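Dna-binding protein RAP1 (PDB 4BJT) binds repressor/activator sites in yeast DNA and, through the all-helical C-terminal domain seen here, binds the telomere length regulator Rif1. Local coordinates at residues E55-I61 and R142-N146; D62-F68 and F85-R89; T75-L81 and T119-F125; T131-G135 and M192-F196. One frame throughout, in Å; residues are numbered along the deposited sequence. Where two conformers were deposited one is given.

Contact 1 (E55-I61 and R142-N146); sequences EDIYDNI and RYFLN. With EDO (1,2-ethanediol), chain I.
A single arginine, R142 of helix 140-150 in the all-helical Rap1 C-terminal domain, is held by two carboxylates, D59 of the weakly bonded turn 56-59 and E55 just ahead of it. The segments come closest at D59 and R142, CA atoms 5.1 Å apart, and again at I61 and L145 (6.6 Å). R142 reaches across, extended (t) as far as chi2, then turned at chi3 (m), its length and three-nitrogen head suiting it to a forked salt bridge: NE donates to D59 OD1 and NH2 to D59 OD2, both 2.9 Å, while NH1 gives E55 OE1 a 2.9 Å bond. E55 also pairs with R189 through its other oxygen, tying in helix 187-198, and R142 NH1 has a further acceptor in P159 O. The CA-to-CB bond of D59 points sideways, but with chi1 m its carboxylate comes nearer, and water 1 links D59 OD1 (2.9 Å) to R142 N (3.0 Å). The apolar I61 CD1 lies 4.1 Å from L145 CB, and L145 CD1 is 3.3 Å from D59 O. N146 closes the turn onto the helix: with chi1 m, its ND2 donates both to R142 O (2.8 Å) in its own helix and to Y58 O, 3.0 Å away.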
# COMPACT_ATOMS: atom_id res chain seq x y z
N GLU C 55 -8.33 2.92 -12.56
CA GLU C 55 -7.38 2.32 -11.61
C GLU C 55 -7.92 0.97 -11.12
O GLU C 55 -7.16 0.23 -10.47
CB GLU C 55 -7.15 3.20 -10.39
CG GLU C 55 -6.50 4.53 -10.69
CD GLU C 55 -6.22 5.35 -9.45
OE1 GLU C 55 -6.48 4.86 -8.33
OE2 GLU C 55 -5.74 6.50 -9.60
N ASP C 56 -9.21 0.65 -11.38
CA ASP C 56 -9.78 -0.60 -10.88
C ASP C 56 -9.04 -1.83 -11.39
O ASP C 56 -9.04 -2.85 -10.71
CB ASP C 56 -11.28 -0.67 -11.13
CG ASP C 56 -11.75 -0.68 -12.56
OD1 ASP C 56 -10.90 -0.87 -13.46
OD2 ASP C 56 -12.99 -0.59 -12.79
N ILE C 57 -8.30 -1.72 -12.51
CA ILE C 57 -7.51 -2.83 -13.02
C ILE C 57 -6.41 -3.25 -12.03
O ILE C 57 -5.96 -4.40 -12.08
CB ILE C 57 -6.91 -2.57 -14.42
CG1 ILE C 57 -5.84 -1.46 -14.41
CG2 ILE C 57 -8.04 -2.29 -15.43
CD1 ILE C 57 -5.09 -1.31 -15.69
N TYR C 58 -5.96 -2.33 -11.18
CA TYR C 58 -4.93 -2.64 -10.18
C TYR C 58 -5.53 -3.33 -8.94
O TYR C 58 -4.79 -3.94 -8.16
CB TYR C 58 -4.18 -1.37 -9.78
CG TYR C 58 -3.43 -0.78 -10.95
CD1 TYR C 58 -2.19 -1.26 -11.33
CD2 TYR C 58 -3.99 0.24 -11.71
CE1 TYR C 58 -1.51 -0.74 -12.43
CE2 TYR C 58 -3.33 0.76 -12.81
CZ TYR C 58 -2.08 0.29 -13.16
OH TYR C 58 -1.43 0.74 -14.29
N ASP C 59 -6.83 -3.17 -8.72
CA ASP C 59 -7.55 -3.77 -7.59
C ASP C 59 -8.20 -5.11 -7.91
O ASP C 59 -8.47 -5.88 -6.99
CB ASP C 59 -8.69 -2.83 -7.17
CG ASP C 59 -8.23 -1.50 -6.61
OD1 ASP C 59 -7.17 -1.48 -5.95
OD2 ASP C 59 -8.88 -0.47 -6.92
N ASN C 60 -8.51 -5.36 -9.18
CA ASN C 60 -9.27 -6.54 -9.61
C ASN C 60 -8.42 -7.70 -10.12
O ASN C 60 -8.97 -8.62 -10.73
CB ASN C 60 -10.25 -6.12 -10.72
CG ASN C 60 -11.21 -5.08 -10.33
OD1 ASN C 60 -11.51 -4.92 -9.15
ND2 ASN C 60 -11.87 -4.51 -11.32
N ILE C 61 -7.12 -7.69 -9.85
CA ILE C 61 -6.22 -8.78 -10.22
C ILE C 61 -6.81 -10.04 -9.57
O ILE C 61 -7.15 -10.01 -8.39
CB ILE C 61 -4.79 -8.50 -9.69
CG1 ILE C 61 -4.14 -7.38 -10.49
CG2 ILE C 61 -3.92 -9.79 -9.74
CD1 ILE C 61 -2.94 -6.77 -9.84
N ARG C 142 -4.44 -3.25 -3.06
CA ARG C 142 -3.76 -3.00 -4.31
C ARG C 142 -2.25 -3.25 -4.15
O ARG C 142 -1.59 -3.78 -5.05
CB ARG C 142 -4.00 -1.52 -4.69
CG ARG C 142 -3.49 -1.20 -6.03
CD ARG C 142 -3.78 0.26 -6.42
NE ARG C 142 -5.22 0.53 -6.48
CZ ARG C 142 -5.74 1.69 -6.88
NH1 ARG C 142 -4.96 2.72 -7.17
NH2 ARG C 142 -7.06 1.84 -6.96
N TYR C 143 -1.68 -2.81 -3.03
CA TYR C 143 -0.26 -2.97 -2.78
C TYR C 143 0.10 -4.44 -2.83
O TYR C 143 0.99 -4.83 -3.58
CB TYR C 143 0.13 -2.34 -1.43
CG TYR C 143 1.63 -2.33 -1.20
CD1 TYR C 143 2.32 -3.49 -0.87
CD2 TYR C 143 2.37 -1.16 -1.39
CE1 TYR C 143 3.70 -3.48 -0.70
CE2 TYR C 143 3.74 -1.13 -1.16
CZ TYR C 143 4.41 -2.29 -0.82
OH TYR C 143 5.76 -2.21 -0.64
N PHE C 144 -0.60 -5.26 -2.06
CA PHE C 144 -0.26 -6.70 -2.03
C PHE C 144 -0.54 -7.42 -3.33
O PHE C 144 0.28 -8.22 -3.77
CB PHE C 144 -0.96 -7.40 -0.86
CG PHE C 144 -0.37 -7.01 0.46
CD1 PHE C 144 0.88 -7.45 0.83
CD2 PHE C 144 -1.03 -6.15 1.31
CE1 PHE C 144 1.45 -7.05 2.04
CE2 PHE C 144 -0.45 -5.73 2.51
CZ PHE C 144 0.78 -6.19 2.86
N LEU C 145 -1.68 -7.15 -3.99
CA LEU C 145 -1.95 -7.85 -5.25
C LEU C 145 -0.87 -7.58 -6.26
O LEU C 145 -0.45 -8.49 -6.97
CB LEU C 145 -3.29 -7.43 -5.84
CG LEU C 145 -4.53 -7.92 -5.10
CD1 LEU C 145 -5.77 -7.10 -5.52
CD2 LEU C 145 -4.75 -9.41 -5.33
N ASN C 146 -0.44 -6.31 -6.38
CA ASN C 146 0.57 -5.94 -7.37
C ASN C 146 1.96 -6.41 -6.97
O ASN C 146 2.71 -6.90 -7.80
CB ASN C 146 0.50 -4.45 -7.69
CG ASN C 146 -0.73 -4.16 -8.52
OD1 ASN C 146 -0.69 -4.22 -9.74
ND2 ASN C 146 -1.82 -3.89 -7.88
C1 EDO I . -2.77 -3.92 -14.28
O1 EDO I . -2.50 -4.69 -13.10
C2 EDO I . -3.26 -4.88 -15.39
O2 EDO I . -4.52 -5.40 -15.03
O HOH W 1 -6.96 -1.63 -3.03

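Contact 2 (D62-F68 and F85-R89); sequences DPDTISF and FGSTR
At the surface of the domain, the start of helix 88-99 is met by the loop leading from helix 56-59 toward helix 80-83. D62 starts an Asx turn in that loop, its OD1 (chi1 t) accepting from D64 N at 2.9 Å, and P63, whose fixed phi suits a first turn, begins the 3-10 segment 63-65. From I66 to F68 the backbone is extended. The CA atoms of P63 and R89 approach to 5.2 Å, those of F68 and S87 to 5.3 Å. R89 (chi1 and chi2 t, chi3 m) returns across the turn to form a two-pronged salt bridge with D64: NE to OD1 3.1 Å, NH2 to OD2 2.8 Å. D62 OD1 adds a long salt bridge to R89 NH2 (3.8 Å), and P63 CG lies over a face of that guanidinium. The helix begins with a classic N-cap, S87 OG bonding to Q90 N, and the first-turn amides T88 N and R89 N are served by waters. Water 3 joins T88 N (3.0 Å) to I66 O (2.8 Å); water 2 joins R89 N (2.8 Å) to D64 OD1 (3.1 Å). T88, small and hydroxylated (chi1 m), donates from OG1 to I66 O at 2.8 Å while its CG2 meets P63 CB at 3.9 Å. F68 (chi1 t) has S87 O over one face of its ring and its CZ 3.9 Å from F85 CB.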
# COMPACT_ATOMS: atom_id res chain seq x y z
N ASP C 62 -6.95 -11.13 -10.33
CA ASP C 62 -7.56 -12.37 -9.84
C ASP C 62 -6.60 -13.04 -8.85
O ASP C 62 -5.51 -13.44 -9.23
CB ASP C 62 -7.86 -13.30 -11.01
CG ASP C 62 -8.53 -14.61 -10.64
OD1 ASP C 62 -8.62 -14.91 -9.44
OD2 ASP C 62 -9.00 -15.33 -11.55
N PRO C 63 -6.95 -13.12 -7.55
CA PRO C 63 -6.00 -13.71 -6.60
C PRO C 63 -5.73 -15.19 -6.84
O PRO C 63 -4.66 -15.66 -6.46
CB PRO C 63 -6.70 -13.50 -5.25
CG PRO C 63 -8.15 -13.51 -5.60
CD PRO C 63 -8.22 -12.78 -6.90
N ASP C 64 -6.62 -15.89 -7.55
CA ASP C 64 -6.42 -17.32 -7.83
C ASP C 64 -5.31 -17.56 -8.83
O ASP C 64 -4.81 -18.68 -8.90
CB ASP C 64 -7.71 -17.94 -8.34
CG ASP C 64 -8.88 -17.67 -7.43
OD1 ASP C 64 -8.69 -17.72 -6.18
OD2 ASP C 64 -9.92 -17.22 -7.94
N THR C 65 -4.89 -16.52 -9.56
CA THR C 65 -3.78 -16.58 -10.51
C THR C 65 -2.45 -16.41 -9.81
O THR C 65 -1.42 -16.49 -10.46
CB THR C 65 -3.91 -15.50 -11.61
OG1 THR C 65 -3.71 -14.18 -11.09
CG2 THR C 65 -5.19 -15.59 -12.38
N ILE C 66 -2.46 -16.16 -8.47
CA ILE C 66 -1.24 -15.93 -7.70
C ILE C 66 -1.02 -17.13 -6.79
O ILE C 66 -1.69 -17.28 -5.78
CB ILE C 66 -1.38 -14.63 -6.88
CG1 ILE C 66 -1.61 -13.40 -7.79
CG2 ILE C 66 -0.12 -14.41 -6.01
CD1 ILE C 66 -1.96 -12.13 -7.09
N SER C 67 -0.04 -17.98 -7.13
CA SER C 67 0.29 -19.15 -6.34
C SER C 67 0.75 -18.68 -4.95
O SER C 67 1.45 -17.67 -4.84
CB SER C 67 1.40 -19.95 -7.04
OG SER C 67 1.72 -21.12 -6.31
N PHE C 68 0.30 -19.38 -3.91
CA PHE C 68 0.56 -19.00 -2.52
C PHE C 68 1.44 -20.01 -1.79
O PHE C 68 1.21 -21.23 -1.86
CB PHE C 68 -0.78 -18.86 -1.77
CG PHE C 68 -0.65 -18.13 -0.46
CD1 PHE C 68 -0.72 -16.75 -0.41
CD2 PHE C 68 -0.38 -18.81 0.71
CE1 PHE C 68 -0.50 -16.06 0.79
CE2 PHE C 68 -0.18 -18.12 1.91
CZ PHE C 68 -0.27 -16.77 1.94
N PHE C 85 -2.13 -19.17 5.71
CA PHE C 85 -3.28 -18.97 4.81
C PHE C 85 -3.21 -20.02 3.72
O PHE C 85 -2.14 -20.46 3.34
CB PHE C 85 -3.29 -17.59 4.19
CG PHE C 85 -3.72 -16.52 5.17
CD1 PHE C 85 -5.03 -16.47 5.63
CD2 PHE C 85 -2.85 -15.54 5.56
CE1 PHE C 85 -5.41 -15.52 6.58
CE2 PHE C 85 -3.23 -14.57 6.49
CZ PHE C 85 -4.51 -14.55 6.98
N GLY C 86 -4.38 -20.47 3.25
CA GLY C 86 -4.43 -21.53 2.26
C GLY C 86 -4.35 -21.10 0.82
O GLY C 86 -4.20 -21.94 -0.08
N SER C 87 -4.47 -19.80 0.58
CA SER C 87 -4.48 -19.24 -0.76
C SER C 87 -4.32 -17.74 -0.68
O SER C 87 -4.57 -17.11 0.37
CB SER C 87 -5.82 -19.57 -1.44
OG SER C 87 -6.91 -18.97 -0.75
N THR C 88 -3.99 -17.13 -1.81
CA THR C 88 -3.90 -15.67 -1.88
C THR C 88 -5.26 -15.05 -1.57
O THR C 88 -5.33 -14.06 -0.85
CB THR C 88 -3.37 -15.22 -3.24
OG1 THR C 88 -2.09 -15.82 -3.41
CG2 THR C 88 -3.27 -13.70 -3.36
N ARG C 89 -6.34 -15.65 -2.09
CA ARG C 89 -7.68 -15.14 -1.85
C ARG C 89 -7.99 -15.11 -0.34
O ARG C 89 -8.58 -14.14 0.13
CB ARG C 89 -8.72 -15.97 -2.62
CG ARG C 89 -10.13 -15.45 -2.48
CD ARG C 89 -11.09 -16.30 -3.26
NE ARG C 89 -10.95 -16.13 -4.71
CZ ARG C 89 -11.54 -15.17 -5.44
NH1 ARG C 89 -12.29 -14.25 -4.86
NH2 ARG C 89 -11.36 -15.11 -6.75
O HOH W 2 -6.22 -17.44 -4.26
O HOH W 3 -3.60 -18.71 -4.29

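Contact 3 (T75-L81 and T119-F125); sequences TDLFLPL and TGIRKNF
L77 forms a bump squarely over the ring of F125: with chi1 m and chi2 t it places CD2 3.9 Å from the ring centroid, only 9° off the normal, a CH-pi contact. F125 (chi1 t) in turn directs its edge at the face of F78 in an offset edge-to-face pair, centroids 5.7 Å apart and planes at 87°. The F78 ring, chi1 m, is bounded by I121 as well, CE1 to CG1 4.0 Å, and F144 of helix 140-150 closes over this apolar cluster. The two backbones are joined by a single beta bridge, F78 with I121 (CA atoms 4.8 Å apart), in a domain whose regular structure is otherwise helical: L79 N donates to G120 O at 2.8 Å and R122 N to L77 O at 3.1 Å. I121 lies between helix 108-119 and helix 123-132, whose N-cap is R122, and F78 in the segment leading into helix 80-83. G120 leaves helix 108-119 at phi 72°, psi 27°, an easy conformation without a side chain; a CB here would crowd L81 C at 3.3 Å. L81 CD2 lies 4.0 Å from G120 N. R122 (chi1 m, chi2 and chi3 t) stretches along the opposing chain, NE bonded to T75 O at 2.8 Å and NH2 more weakly to the same oxygen at 2.9 Å, while L79 CD2 rests over a face of its guanidinium.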
# COMPACT_ATOMS: atom_id res chain seq x y z
N THR C 75 10.14 -14.38 4.81
CA THR C 75 10.03 -14.31 6.28
C THR C 75 10.57 -13.01 6.86
O THR C 75 10.29 -12.74 8.03
CB THR C 75 10.65 -15.54 6.95
OG1 THR C 75 12.06 -15.55 6.71
CG2 THR C 75 9.99 -16.84 6.51
N ASP C 76 11.31 -12.19 6.08
CA ASP C 76 11.69 -10.89 6.63
C ASP C 76 10.56 -9.88 6.55
O ASP C 76 10.65 -8.85 7.21
CB ASP C 76 12.94 -10.30 5.99
CG ASP C 76 12.78 -10.00 4.56
OD1 ASP C 76 12.49 -10.91 3.83
OD2 ASP C 76 12.92 -8.81 4.18
N LEU C 77 9.49 -10.17 5.77
CA LEU C 77 8.32 -9.30 5.62
C LEU C 77 7.06 -9.82 6.31
O LEU C 77 6.23 -9.03 6.75
CB LEU C 77 8.02 -9.14 4.13
CG LEU C 77 9.12 -8.50 3.29
CD1 LEU C 77 8.72 -8.52 1.82
CD2 LEU C 77 9.40 -7.08 3.73
N PHE C 78 6.94 -11.15 6.42
CA PHE C 78 5.75 -11.81 6.95
C PHE C 78 6.07 -12.76 8.06
O PHE C 78 7.13 -13.40 8.08
CB PHE C 78 5.05 -12.57 5.84
CG PHE C 78 4.54 -11.68 4.73
CD1 PHE C 78 3.31 -11.07 4.81
CD2 PHE C 78 5.30 -11.47 3.59
CE1 PHE C 78 2.81 -10.31 3.76
CE2 PHE C 78 4.85 -10.64 2.57
CZ PHE C 78 3.59 -10.09 2.65
N LEU C 79 5.12 -12.87 9.00
CA LEU C 79 5.21 -13.73 10.17
C LEU C 79 4.69 -15.11 9.84
O LEU C 79 3.99 -15.31 8.84
CB LEU C 79 4.36 -13.12 11.30
CG LEU C 79 4.92 -11.83 11.87
CD1 LEU C 79 3.84 -10.89 12.28
CD2 LEU C 79 5.85 -12.10 12.99
N PRO C 80 4.95 -16.10 10.73
CA PRO C 80 4.47 -17.46 10.45
C PRO C 80 2.96 -17.55 10.15
O PRO C 80 2.57 -18.32 9.28
CB PRO C 80 4.88 -18.23 11.70
CG PRO C 80 6.08 -17.51 12.19
CD PRO C 80 5.82 -16.06 11.91
N LEU C 81 2.11 -16.71 10.80
CA LEU C 81 0.67 -16.76 10.57
C LEU C 81 0.32 -16.57 9.08
O LEU C 81 -0.57 -17.25 8.57
CB LEU C 81 -0.04 -15.69 11.43
CG LEU C 81 -1.56 -15.58 11.25
CD1 LEU C 81 -2.27 -16.83 11.76
CD2 LEU C 81 -2.08 -14.41 12.05
N THR C 119 -3.31 -10.92 9.99
CA THR C 119 -2.81 -11.24 8.65
C THR C 119 -1.32 -11.61 8.61
O THR C 119 -0.88 -12.00 7.54
CB THR C 119 -3.12 -10.09 7.66
OG1 THR C 119 -2.80 -8.84 8.24
CG2 THR C 119 -4.56 -10.04 7.23
N GLY C 120 -0.58 -11.50 9.71
CA GLY C 120 0.82 -11.91 9.69
C GLY C 120 1.74 -10.99 8.92
O GLY C 120 2.79 -11.44 8.44
N ILE C 121 1.40 -9.71 8.80
CA ILE C 121 2.28 -8.73 8.16
C ILE C 121 3.14 -8.11 9.25
O ILE C 121 2.59 -7.65 10.26
CB ILE C 121 1.47 -7.66 7.41
CG1 ILE C 121 0.49 -8.28 6.37
CG2 ILE C 121 2.43 -6.65 6.74
CD1 ILE C 121 -0.61 -7.35 5.99
N ARG C 122 4.47 -8.09 9.08
CA ARG C 122 5.34 -7.53 10.12
C ARG C 122 5.09 -6.03 10.29
O ARG C 122 4.81 -5.34 9.32
CB ARG C 122 6.81 -7.82 9.83
CG ARG C 122 7.13 -9.31 9.99
CD ARG C 122 8.58 -9.61 9.77
NE ARG C 122 8.86 -11.04 9.80
CZ ARG C 122 9.04 -11.79 10.89
NH1 ARG C 122 9.01 -11.24 12.10
NH2 ARG C 122 9.29 -13.09 10.77
N LYS C 123 5.19 -5.55 11.54
CA LYS C 123 4.86 -4.16 11.85
C LYS C 123 5.67 -3.12 11.10
O LYS C 123 5.13 -2.08 10.69
CB LYS C 123 4.96 -3.92 13.35
CG LYS C 123 3.97 -4.70 14.17
CD LYS C 123 4.24 -4.41 15.63
CE LYS C 123 3.31 -5.15 16.53
NZ LYS C 123 3.63 -4.88 17.96
N ASN C 124 6.95 -3.38 10.92
CA ASN C 124 7.80 -2.44 10.18
C ASN C 124 7.42 -2.40 8.68
O ASN C 124 7.42 -1.33 8.07
CB ASN C 124 9.28 -2.72 10.35
CG ASN C 124 9.72 -4.12 10.05
OD1 ASN C 124 8.92 -5.05 9.98
ND2 ASN C 124 11.02 -4.31 9.93
N PHE C 125 6.99 -3.54 8.13
CA PHE C 125 6.52 -3.56 6.74
C PHE C 125 5.18 -2.83 6.60
O PHE C 125 5.05 -1.98 5.71
CB PHE C 125 6.41 -5.01 6.25
CG PHE C 125 6.08 -5.21 4.80
CD1 PHE C 125 6.54 -4.31 3.83
CD2 PHE C 125 5.46 -6.37 4.36
CE1 PHE C 125 6.30 -4.54 2.49
CE2 PHE C 125 5.24 -6.59 3.01
CZ PHE C 125 5.63 -5.67 2.09
O HOH W 4 9.45 -6.33 7.57

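Contact 4 (T131-G135 and M192-F196); sequences TCLSG and MRKRF
F196 offers one face of its ring to S134, whose CB stands 4.2 Å from the centroid and 23° off the normal, a CH-pi contact; F196 CZ comes within 3.3 Å of S134 O. M192, one helical turn earlier (F196 N to M192 O 3.0 Å), extends with chi1 and chi2 t to bring SD 3.7 Å from that same S134 O, so two long apolar side chains flank one small residue. Helix 123-132 ends here in a Schellman motif: S134 takes phi 56°, psi 33°, and its N binds T131 O at 3.1 Å. The CA atoms of S134 and R193 are 6.6 Å apart. R193 (chi1 t, chi2 p, chi3 t) reaches the carboxyl end of that helix, where the T131 carbonyl, already accepting from S134 N, can take a second donor: NH1 donates to T131 O (2.8 Å) and S134 OG (3.0 Å). R193 NE is paired with D167 and its guanidinium lies against W162 in a cation-pi contact, joining three parts of the domain. The bound peptide lies alongside: T131 and F196 pack on its apolar side chains, M192 on an aromatic one, and G135 makes backbone hydrogen bonds to it.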
# COMPACT_ATOMS: atom_id res chain seq x y z
N THR C 131 3.07 4.41 4.91
CA THR C 131 3.77 5.63 4.56
C THR C 131 3.76 5.85 3.04
O THR C 131 3.47 6.96 2.59
CB THR C 131 5.18 5.63 5.14
OG1 THR C 131 5.08 5.46 6.56
CG2 THR C 131 5.93 6.90 4.84
N CYS C 132 4.05 4.83 2.25
CA CYS C 132 4.08 5.02 0.81
C CYS C 132 2.70 5.15 0.18
O CYS C 132 2.59 5.62 -0.96
CB CYS C 132 4.92 3.97 0.11
SG CYS C 132 4.05 2.45 -0.25
N LEU C 133 1.63 4.80 0.94
CA LEU C 133 0.27 5.00 0.49
C LEU C 133 -0.27 6.37 0.95
O LEU C 133 -1.46 6.63 0.75
CB LEU C 133 -0.67 3.91 1.04
CG LEU C 133 -0.34 2.47 0.64
CD1 LEU C 133 -1.39 1.51 1.17
CD2 LEU C 133 -0.09 2.32 -0.80
N SER C 134 0.54 7.19 1.63
CA SER C 134 0.08 8.47 2.21
C SER C 134 -1.11 8.23 3.17
O SER C 134 -2.01 9.06 3.26
CB SER C 134 -0.30 9.49 1.13
OG SER C 134 0.76 9.73 0.23
N GLY C 135 -1.11 7.08 3.84
CA GLY C 135 -2.14 6.69 4.80
C GLY C 135 -3.49 6.28 4.22
O GLY C 135 -4.44 6.15 4.98
N MET C 192 -1.75 15.89 -1.71
CA MET C 192 -1.64 15.30 -0.38
C MET C 192 -0.17 14.99 -0.05
O MET C 192 0.29 15.25 1.07
CB MET C 192 -2.48 14.02 -0.25
CG MET C 192 -2.43 13.48 1.18
SD MET C 192 -3.42 12.01 1.44
CE MET C 192 -4.95 12.74 1.81
N ARG C 193 0.56 14.43 -1.02
CA ARG C 193 1.96 14.06 -0.82
C ARG C 193 2.82 15.29 -0.50
O ARG C 193 3.68 15.27 0.41
CB ARG C 193 2.50 13.32 -2.07
CG ARG C 193 3.77 12.52 -1.79
CD ARG C 193 3.47 11.23 -1.06
NE ARG C 193 4.64 10.39 -0.84
CZ ARG C 193 4.69 9.38 0.02
NH1 ARG C 193 3.61 9.03 0.71
NH2 ARG C 193 5.83 8.70 0.20
N LYS C 194 2.57 16.38 -1.19
CA LYS C 194 3.24 17.65 -0.92
C LYS C 194 2.96 18.14 0.49
O LYS C 194 3.90 18.60 1.17
CB LYS C 194 2.80 18.73 -1.92
CG LYS C 194 3.33 18.51 -3.30
CD LYS C 194 3.03 19.74 -4.19
CE LYS C 194 3.62 19.59 -5.56
NZ LYS C 194 3.11 20.61 -6.51
N ARG C 195 1.70 18.04 0.95
CA ARG C 195 1.33 18.44 2.32
C ARG C 195 2.10 17.60 3.34
O ARG C 195 2.56 18.15 4.36
CB ARG C 195 -0.19 18.29 2.58
CG ARG C 195 -1.04 19.37 1.91
CD ARG C 195 -2.45 19.44 2.49
NE ARG C 195 -3.27 18.27 2.20
CZ ARG C 195 -3.90 18.02 1.05
NH1 ARG C 195 -3.81 18.88 0.03
NH2 ARG C 195 -4.62 16.92 0.91
N PHE C 196 2.26 16.28 3.07
CA PHE C 196 3.02 15.36 3.95
C PHE C 196 4.45 15.84 4.08
O PHE C 196 4.98 15.86 5.20
CB PHE C 196 3.06 13.93 3.39
CG PHE C 196 2.03 12.93 3.86
CD1 PHE C 196 0.68 13.20 3.76
CD2 PHE C 196 2.41 11.67 4.32
CE1 PHE C 196 -0.28 12.28 4.18
CE2 PHE C 196 1.46 10.75 4.74
CZ PHE C 196 0.12 11.08 4.71

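How the contacts relate
Helix 140-150, which supplies one side of contact 1, also packs against contacts 2, 3 and 4. Contact 1 encloses, along the chain, both contact 2 and contact 3, which cross each other. I66 packs on I61 and L145 between contacts 1 and 2, whose centres lie 14 Å apart; F144 meets F78, I121 and F125 between contacts 1 and 3, and F85 touches T119 between contacts 2 and 3. Contact 4 crosses contact 1 in chain order, touching it through Y143 and C132, and shares helix 123-132 with contact 3. It lies about 29 Å from contact 2, centre to centre, across the domain, placing the peptide-binding side opposite that surface loop.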